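Local coordinates for protein endo-beta-N-acetylglucosaminidase F1 (PDB 6TCV) that hydrolyses high-mannose N-glycans, most likely cutting between the two core N-acetylglucosamines as an endo-beta-N-acetylglucosaminidase of a human gut Bacteroides, at residues Ala353-Ala358 with Ser374-Leu379; Phe173-Asp178 with Met402-Ser407. The protein carries 2 engineered substitutions. One frame throughout, in Å; residues are numbered along the deposited sequence. Where two conformers were deposited one is given.

Both contacts sit at the C-terminal ends of parallel strands in a (beta/alpha)8 barrel, the fold of family 18 glycoside hydrolases, with their centres about 12 Å apart. Interaction 2 joins the first barrel strand, 169-175, to the last, 400-404, and so closes the ring. Interaction 1 is nested within that long excursion of chain and brings the loop after strand 350-353 against strand 371-376. Strands 371-376 and 400-404 are neighbours, probably bonded through Met375 N to Met402 O and Phe377 N to Phe404 O. Tyr355 also packs on Phe404. Together the two contacts line one stretch of the substrate cleft, and both touch the same N-acetylglucosamine, chain B.

Interaction 1 (Ala353-Ala358 with Ser374-Leu379); sequences ANYGSA and SMEFNL. With NAG (2-acetamido-2-deoxy-beta-D-glucopyranose), chain B; NAG (2-acetamido-2-deoxy-beta-D-glucopyranose), chain C; MAN (alpha-D-mannopyranose), chain D.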
loop_
_atom_site.group_PDB
_atom_site.type_symbol
_atom_site.label_atom_id
_atom_site.label_comp_id
_atom_site.label_asym_id
_atom_site.label_seq_id
_atom_site.Cartn_x
_atom_site.Cartn_y
_atom_site.Cartn_z
ATOM N N ALA A 353 13.203 -0.444 1.510
ATOM C CA ALA A 353 14.543 -0.045 1.140
ATOM C C ALA A 353 15.195 -1.121 0.300
ATOM O O ALA A 353 14.663 -2.210 0.125
ATOM C CB ALA A 353 15.374 0.139 2.423
ATOM N N ASN A 354 16.343 -0.792 -0.265
ATOM C CA ASN A 354 17.129 -1.739 -1.060
ATOM C C ASN A 354 17.570 -2.926 -0.188
ATOM O O ASN A 354 17.698 -2.844 1.049
ATOM C CB ASN A 354 18.325 -1.040 -1.710
ATOM C CG ASN A 354 18.950 -1.900 -2.773
ATOM O OD1 ASN A 354 18.192 -2.572 -3.467
ATOM N ND2 ASN A 354 20.231 -1.853 -2.957
ATOM N N TYR A 355 17.819 -4.047 -0.880
ATOM C CA TYR A 355 18.235 -5.278 -0.226
ATOM C C TYR A 355 19.481 -4.981 0.614
ATOM O O TYR A 355 20.459 -4.412 0.122
ATOM C CB TYR A 355 18.511 -6.371 -1.302
ATOM C CG TYR A 355 17.434 -6.294 -2.368
ATOM C CD1 TYR A 355 16.122 -6.689 -2.142
ATOM C CD2 TYR A 355 17.732 -5.745 -3.640
ATOM C CE1 TYR A 355 15.143 -6.492 -3.157
ATOM C CE2 TYR A 355 16.770 -5.544 -4.581
ATOM C CZ TYR A 355 15.519 -5.938 -4.368
ATOM O OH TYR A 355 14.605 -5.704 -5.397
ATOM N N GLY A 356 19.456 -5.392 1.885
ATOM C CA GLY A 356 20.555 -5.181 2.797
ATOM C C GLY A 356 20.461 -3.934 3.634
ATOM O O GLY A 356 21.311 -3.733 4.514
ATOM N N SER A 357 19.473 -3.073 3.388
ATOM C CA SER A 357 19.294 -1.840 4.134
ATOM C C SER A 357 17.949 -1.850 4.846
ATOM O O SER A 357 17.044 -2.623 4.503
ATOM C CB SER A 357 19.260 -0.627 3.174
ATOM O OG SER A 357 20.532 -0.397 2.527
ATOM N N ALA A 358 17.787 -0.955 5.820
ATOM C CA ALA A 358 16.483 -0.666 6.426
ATOM C C ALA A 358 16.000 0.701 5.934
ATOM O O ALA A 358 16.797 1.622 5.702
ATOM C CB ALA A 358 16.550 -0.609 7.960
ATOM N N SER A 374 15.000 -6.187 3.693
ATOM C CA SER A 374 14.612 -6.407 2.301
ATOM C C SER A 374 15.399 -7.589 1.777
ATOM O O SER A 374 16.610 -7.492 1.536
ATOM C CB SER A 374 14.848 -5.157 1.425
ATOM O OG SER A 374 13.958 -4.108 1.922
ATOM N N MET A 375 14.663 -8.624 1.371
ATOM C CA MET A 375 15.270 -9.886 0.966
ATOM C C MET A 375 15.092 -10.069 -0.534
ATOM O O MET A 375 13.959 -10.072 -1.037
ATOM C CB MET A 375 14.587 -11.046 1.697
ATOM C CG MET A 375 14.790 -11.032 3.192
ATOM S SD MET A 375 13.888 -12.335 4.120
ATOM C CE MET A 375 12.270 -11.551 4.156
ATOM N N GLU A 376 16.209 -10.231 -1.246
ATOM C CA GLU A 376 16.201 -10.492 -2.699
ATOM C C GLU A 376 16.120 -12.010 -2.821
ATOM O O GLU A 376 17.111 -12.725 -2.567
ATOM C CB GLU A 376 17.458 -9.929 -3.355
ATOM C CG GLU A 376 17.228 -9.260 -4.710
ATOM C CD GLU A 376 16.735 -10.184 -5.798
ATOM O OE1 GLU A 376 16.449 -11.376 -5.511
ATOM O OE2 GLU A 376 16.637 -9.740 -6.957
ATOM N N PHE A 377 14.922 -12.545 -3.049
ATOM C CA PHE A 377 14.731 -13.990 -3.015
ATOM C C PHE A 377 15.250 -14.694 -4.258
ATOM O O PHE A 377 15.469 -15.905 -4.206
ATOM C CB PHE A 377 13.260 -14.310 -2.847
ATOM C CG PHE A 377 12.691 -14.115 -1.460
ATOM C CD1 PHE A 377 13.370 -14.540 -0.345
ATOM C CD2 PHE A 377 11.432 -13.514 -1.325
ATOM C CE1 PHE A 377 12.824 -14.374 0.931
ATOM C CE2 PHE A 377 10.872 -13.363 -0.072
ATOM C CZ PHE A 377 11.567 -13.773 1.046
ATOM N N ASN A 378 15.454 -13.984 -5.364
ATOM C CA ASN A 378 16.019 -14.609 -6.564
ATOM C C ASN A 378 17.544 -14.629 -6.526
ATOM O O ASN A 378 18.148 -15.614 -6.951
ATOM C CB ASN A 378 15.543 -13.829 -7.793
ATOM C CG ASN A 378 15.982 -14.478 -9.053
ATOM O OD1 ASN A 378 15.664 -15.646 -9.318
ATOM N ND2 ASN A 378 16.741 -13.749 -9.874
ATOM N N LEU A 379 18.171 -13.529 -6.096
ATOM C CA LEU A 379 19.626 -13.440 -6.052
ATOM C C LEU A 379 20.254 -13.761 -4.727
ATOM O O LEU A 379 21.440 -14.076 -4.707
ATOM C CB LEU A 379 20.115 -12.056 -6.440
ATOM C CG LEU A 379 19.716 -11.485 -7.794
ATOM C CD1 LEU A 379 20.138 -10.085 -7.946
ATOM C CD2 LEU A 379 20.356 -12.339 -8.868
HETATM C C1 NAG B . 16.330 -3.467 -8.239
HETATM C C2 NAG B . 14.909 -3.377 -8.766
HETATM C C3 NAG B . 14.606 -4.332 -9.922
HETATM C C4 NAG B . 15.760 -5.294 -10.133
HETATM C C5 NAG B . 16.167 -5.852 -8.783
HETATM C C6 NAG B . 17.215 -6.956 -8.854
HETATM C C7 NAG B . 12.937 -2.740 -7.437
HETATM C C8 NAG B . 12.108 -3.077 -6.213
HETATM N N2 NAG B . 13.962 -3.553 -7.679
HETATM O O3 NAG B . 14.384 -3.578 -11.118
HETATM O O4 NAG B . 15.287 -6.366 -10.966
HETATM O O5 NAG B . 16.740 -4.812 -7.966
HETATM O O6 NAG B . 17.623 -7.321 -7.576
HETATM O O7 NAG B . 12.698 -1.765 -8.160
HETATM C C1 NAG C . 21.159 -1.718 -9.186
HETATM C C2 NAG C . 20.680 -2.674 -10.252
HETATM C C3 NAG C . 19.159 -2.657 -10.340
HETATM C C4 NAG C . 18.585 -2.892 -8.960
HETATM C C5 NAG C . 19.084 -1.793 -8.041
HETATM C C6 NAG C . 18.479 -1.783 -6.659
HETATM C C7 NAG C . 22.283 -2.789 -12.100
HETATM C C8 NAG C . 22.773 -2.101 -13.354
HETATM N N2 NAG C . 21.218 -2.265 -11.547
HETATM O O3 NAG C . 18.767 -3.653 -11.280
HETATM O O4 NAG C . 17.162 -2.830 -9.169
HETATM O O5 NAG C . 20.501 -1.955 -7.940
HETATM O O6 NAG C . 18.677 -3.090 -6.071
HETATM O O7 NAG C . 22.846 -3.769 -11.623
HETATM C C1 MAN D . 17.737 -13.419 -15.578
HETATM C C2 MAN D . 17.791 -14.932 -15.547
HETATM C C3 MAN D . 17.598 -15.407 -14.116
HETATM C C4 MAN D . 18.677 -14.784 -13.247
HETATM C C5 MAN D . 18.701 -13.266 -13.398
HETATM C C6 MAN D . 19.932 -12.679 -12.765
HETATM O O2 MAN D . 19.100 -15.341 -15.989
HETATM O O3 MAN D . 17.680 -16.822 -14.083
HETATM O O4 MAN D . 18.421 -15.105 -11.881
HETATM O O5 MAN D . 18.764 -12.876 -14.781
HETATM O O6 MAN D . 19.974 -11.251 -12.843
HETATM O O HOH W 1 17.873 -6.328 4.154
HETATM O O HOH W 2 14.405 -2.993 4.394
#
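Tyr355 lies with one ring face against the aliphatic part of Glu376: CG of Glu376 stands 3.5 Å from the centroid of the Tyr355 ring, almost on its normal, in a CH-pi contact. The Glu376 chain then bends at chi2 (-64°), which swings the carboxylate off the ring and toward the sugar. There OE2 of Glu376 accepts from O6 of NAG chain B at 2.7 Å. Its other oxygen is also held: Leu379 N donates to Glu376 OE1 at 2.8 Å from above the carboxylate plane, and Asn378 N adds a weak bond. With CG beside its backbone N (chi1 -41°), Tyr355 sends its hydroxyl to the same sugar, and N2 of NAG chain B donates to Tyr355 OH over 3.2 Å in a nearly straight bond (166°). A phenylalanine here could still offer a face to Glu376, but the acetamido N-H would probably lose its acceptor and the group would be freer to turn.

The tyrosine sits in a type II beta turn, Asn354 to Ser357, held to the strand by Ser374, whose OG donates to Ala353 O at 2.7 Å. A water shared by Gly356 N and Ser374 N, and another linking Ser357 O to Ser374 OG, fill in the join. Asn354 OD1 takes O6 of NAG chain C at 2.7 Å. Since that sugar is linked through its O4 to C1 of NAG chain B, the contact holds the sugars on both sides of what is probably the bond cleaved, and the tyrosine's grip on the acetamide is consistent with the substrate-assisted mechanism of family 18 enzymes.

Interaction 2 (Phe173-Asp178 with Met402-Ser407); sequences FFEVND and MGFAPS. With MAN (alpha-D-mannopyranose), chain E; MAN (alpha-D-mannopyranose), chain F; NAG (2-acetamido-2-deoxy-beta-D-glucopyranose), chain B; MAN (alpha-D-mannopyranose), chain G.
Phe173 and Phe404 meet obliquely, their ring planes inclined at 57° and their centroids 5.5 Å apart. The tightest touch is between CB of Phe173 and CD2 of Phe404, at 3.4 Å. Both side chains leave the same side of the sheet, but CG is anti to the backbone N in Phe404 (chi1 -177°) and beside it in Phe173 (chi1 -67°), in keeping with the inclined rings. Met402 comes to the Phe173 ring at its edge: CG lies 3.8 Å from CE1 of Phe173 near the ring plane, and SD adds a Met-aromatic contact there. One face of Phe173 receives the acetamido methyl, C8, of NAG chain B.

The backbones beneath are the first and last strands of the (beta/alpha)8 barrel, running parallel where the ring of strands closes. Phe173 N donates to Gly403 O at 2.9 Å, and Ala405 N returns a bond of equal length to Phe173 O. Next along, CG of Pro406 meets CE1 of Phe174, the two side chains crossing at about a right angle, and a water joins Glu175 N to Pro406 O.

CG of Glu175 rests against Ala405 CB, and the bend at chi2 beyond it brings OE2 of Glu175 to 3.4 Å from CZ of Phe404. Its carboxylate then bridges the glycan: OE1 of Glu175 accepts from O6 of MAN chain G at 2.7 Å, whereas OE2 takes both O6 of MAN chain E and O2 of the beta-mannose. Farther out, Asp178 OD2 accepts from O4 of MAN chain E at 2.6 Å.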
loop_
_atom_site.group_PDB
_atom_site.type_symbol
_atom_site.label_atom_id
_atom_site.label_comp_id
_atom_site.label_asym_id
_atom_site.label_seq_id
_atom_site.Cartn_x
_atom_site.Cartn_y
_atom_site.Cartn_z
ATOM N N PHE A 173 7.175 -8.412 -3.494
ATOM C CA PHE A 173 7.128 -8.149 -4.931
ATOM C C PHE A 173 7.197 -9.440 -5.715
ATOM O O PHE A 173 8.093 -10.248 -5.491
ATOM C CB PHE A 173 8.331 -7.327 -5.399
ATOM C CG PHE A 173 8.438 -5.920 -4.909
ATOM C CD1 PHE A 173 9.016 -5.631 -3.681
ATOM C CD2 PHE A 173 8.104 -4.839 -5.752
ATOM C CE1 PHE A 173 9.250 -4.321 -3.289
ATOM C CE2 PHE A 173 8.289 -3.528 -5.309
ATOM C CZ PHE A 173 8.855 -3.280 -4.066
ATOM N N PHE A 174 6.282 -9.618 -6.675
ATOM C CA PHE A 174 6.390 -10.679 -7.675
ATOM C C PHE A 174 6.881 -10.119 -8.997
ATOM O O PHE A 174 6.339 -9.122 -9.501
ATOM C CB PHE A 174 5.032 -11.310 -7.954
ATOM C CG PHE A 174 4.580 -12.204 -6.880
ATOM C CD1 PHE A 174 5.021 -13.485 -6.805
ATOM C CD2 PHE A 174 3.760 -11.723 -5.859
ATOM C CE1 PHE A 174 4.622 -14.325 -5.739
ATOM C CE2 PHE A 174 3.378 -12.581 -4.792
ATOM C CZ PHE A 174 3.804 -13.835 -4.754
ATOM N N GLU A 175 7.893 -10.773 -9.581
ATOM C CA GLU A 175 8.287 -10.501 -10.962
ATOM C C GLU A 175 7.269 -11.214 -11.843
ATOM O O GLU A 175 7.398 -12.388 -12.170
ATOM C CB GLU A 175 9.701 -10.988 -11.215
ATOM C CG GLU A 175 10.797 -10.143 -10.613
ATOM C CD GLU A 175 11.379 -9.064 -11.518
ATOM O OE1 GLU A 175 10.637 -8.517 -12.372
ATOM O OE2 GLU A 175 12.575 -8.765 -11.382
ATOM N N VAL A 176 6.193 -10.505 -12.186
ATOM C CA VAL A 176 5.064 -11.131 -12.879
ATOM C C VAL A 176 5.366 -11.499 -14.306
ATOM O O VAL A 176 4.562 -12.189 -14.934
ATOM C CB VAL A 176 3.786 -10.286 -12.737
ATOM C CG1 VAL A 176 3.378 -10.163 -11.293
ATOM C CG2 VAL A 176 3.905 -8.892 -13.411
ATOM N N ASN A 177 6.508 -11.077 -14.870
ATOM C CA ASN A 177 6.945 -11.629 -16.129
ATOM C C ASN A 177 7.065 -13.139 -16.023
ATOM O O ASN A 177 6.961 -13.871 -17.034
ATOM C CB ASN A 177 8.230 -11.012 -16.650
ATOM C CG ASN A 177 8.064 -9.619 -17.098
ATOM O OD1 ASN A 177 6.983 -9.171 -17.475
ATOM N ND2 ASN A 177 9.158 -8.896 -17.096
ATOM N N ASP A 178 7.402 -13.624 -14.804
ATOM C CA ASP A 178 7.750 -15.009 -14.636
ATOM C C ASP A 178 6.873 -15.780 -13.652
ATOM O O ASP A 178 6.633 -16.963 -13.881
ATOM C CB ASP A 178 9.208 -15.207 -14.084
ATOM C CG ASP A 178 10.287 -14.605 -14.947
ATOM O OD1 ASP A 178 10.056 -14.455 -16.133
ATOM O OD2 ASP A 178 11.415 -14.580 -14.468
ATOM N N MET A 402 10.327 -6.851 3.793
ATOM C CA MET A 402 10.111 -6.865 2.340
ATOM C C MET A 402 10.840 -8.053 1.740
ATOM O O MET A 402 11.946 -8.406 2.175
ATOM C CB MET A 402 10.511 -5.550 1.725
ATOM C CG MET A 402 10.316 -5.443 0.214
ATOM S SD MET A 402 11.699 -6.066 -0.798
ATOM C CE MET A 402 12.474 -4.476 -1.204
ATOM N N GLY A 403 10.199 -8.646 0.734
ATOM C CA GLY A 403 10.794 -9.686 -0.084
ATOM C C GLY A 403 10.529 -9.403 -1.548
ATOM O O GLY A 403 9.571 -8.714 -1.908
ATOM N N PHE A 404 11.441 -9.869 -2.389
ATOM C CA PHE A 404 11.439 -9.615 -3.839
ATOM C C PHE A 404 11.735 -10.843 -4.659
ATOM O O PHE A 404 12.772 -11.486 -4.447
ATOM C CB PHE A 404 12.423 -8.482 -4.131
ATOM C CG PHE A 404 12.487 -8.053 -5.570
ATOM C CD1 PHE A 404 13.373 -8.691 -6.450
ATOM C CD2 PHE A 404 11.679 -7.057 -6.086
ATOM C CE1 PHE A 404 13.425 -8.337 -7.768
ATOM C CE2 PHE A 404 11.725 -6.718 -7.411
ATOM C CZ PHE A 404 12.585 -7.346 -8.295
ATOM N N ALA A 405 10.864 -11.172 -5.606
ATOM C CA ALA A 405 11.066 -12.144 -6.682
ATOM C C ALA A 405 11.163 -13.567 -6.135
ATOM O O ALA A 405 12.041 -14.307 -6.580
ATOM C CB ALA A 405 12.260 -11.760 -7.544
ATOM N N PRO A 406 10.260 -14.034 -5.299
ATOM C CA PRO A 406 10.245 -15.465 -4.991
ATOM C C PRO A 406 9.762 -16.238 -6.208
ATOM O O PRO A 406 8.946 -15.752 -6.993
ATOM C CB PRO A 406 9.202 -15.556 -3.888
ATOM C CG PRO A 406 8.231 -14.514 -4.253
ATOM C CD PRO A 406 9.067 -13.346 -4.780
ATOM N N SER A 407 10.208 -17.479 -6.371
ATOM C CA SER A 407 9.660 -18.353 -7.409
ATOM C C SER A 407 9.586 -19.774 -6.868
ATOM O O SER A 407 10.430 -20.181 -6.050
ATOM C CB SER A 407 10.526 -18.376 -8.676
ATOM O OG SER A 407 11.834 -18.821 -8.373
HETATM C C1 MAN E . 16.368 -10.773 -14.217
HETATM C C2 MAN E . 16.038 -11.720 -15.358
HETATM C C3 MAN E . 14.519 -11.799 -15.524
HETATM C C4 MAN E . 13.915 -12.219 -14.185
HETATM C C5 MAN E . 14.318 -11.293 -13.038
HETATM C C6 MAN E . 13.889 -11.771 -11.653
HETATM O O2 MAN E . 16.472 -13.053 -15.067
HETATM O O3 MAN E . 14.143 -12.686 -16.575
HETATM O O4 MAN E . 12.487 -12.173 -14.205
HETATM O O5 MAN E . 15.759 -11.195 -13.006
HETATM O O6 MAN E . 14.199 -10.802 -10.653
HETATM C C1 MAN F . 9.076 -6.627 -20.344
HETATM C C2 MAN F . 8.361 -7.960 -20.524
HETATM C C3 MAN F . 9.361 -9.112 -20.509
HETATM C C4 MAN F . 10.456 -8.867 -21.535
HETATM C C5 MAN F . 11.109 -7.528 -21.213
HETATM C C6 MAN F . 12.169 -7.140 -22.209
HETATM O O2 MAN F . 7.622 -7.917 -21.754
HETATM O O3 MAN F . 8.660 -10.320 -20.748
HETATM O O4 MAN F . 11.453 -9.884 -21.461
HETATM O O5 MAN F . 10.116 -6.499 -21.287
HETATM O O6 MAN F . 12.853 -5.950 -21.759
HETATM C C1 NAG B . 16.330 -3.467 -8.239
HETATM C C2 NAG B . 14.909 -3.377 -8.766
HETATM C C3 NAG B . 14.606 -4.332 -9.922
HETATM C C4 NAG B . 15.760 -5.294 -10.133
HETATM C C5 NAG B . 16.167 -5.852 -8.783
HETATM C C6 NAG B . 17.215 -6.956 -8.854
HETATM C C7 NAG B . 12.937 -2.740 -7.437
HETATM C C8 NAG B . 12.108 -3.077 -6.213
HETATM N N2 NAG B . 13.962 -3.553 -7.679
HETATM O O3 NAG B . 14.384 -3.578 -11.118
HETATM O O4 NAG B . 15.287 -6.366 -10.966
HETATM O O5 NAG B . 16.740 -4.812 -7.966
HETATM O O6 NAG B . 17.623 -7.321 -7.576
HETATM O O7 NAG B . 12.698 -1.765 -8.160
HETATM C C1 MAN G . 11.482 -5.636 -17.898
HETATM C C2 MAN G . 10.251 -5.302 -18.730
HETATM C C3 MAN G . 9.406 -4.296 -17.967
HETATM C C4 MAN G . 9.075 -4.789 -16.564
HETATM C C5 MAN G . 10.336 -5.209 -15.816
HETATM C C6 MAN G . 10.039 -5.943 -14.523
HETATM O O2 MAN G . 9.554 -6.538 -19.006
HETATM O O3 MAN G . 8.179 -4.088 -18.667
HETATM O O4 MAN G . 8.499 -3.727 -15.805
HETATM O O5 MAN G . 11.096 -6.133 -16.632
HETATM O O6 MAN G . 11.270 -6.368 -13.904
HETATM O O HOH W 3 8.781 -13.418 -8.615
#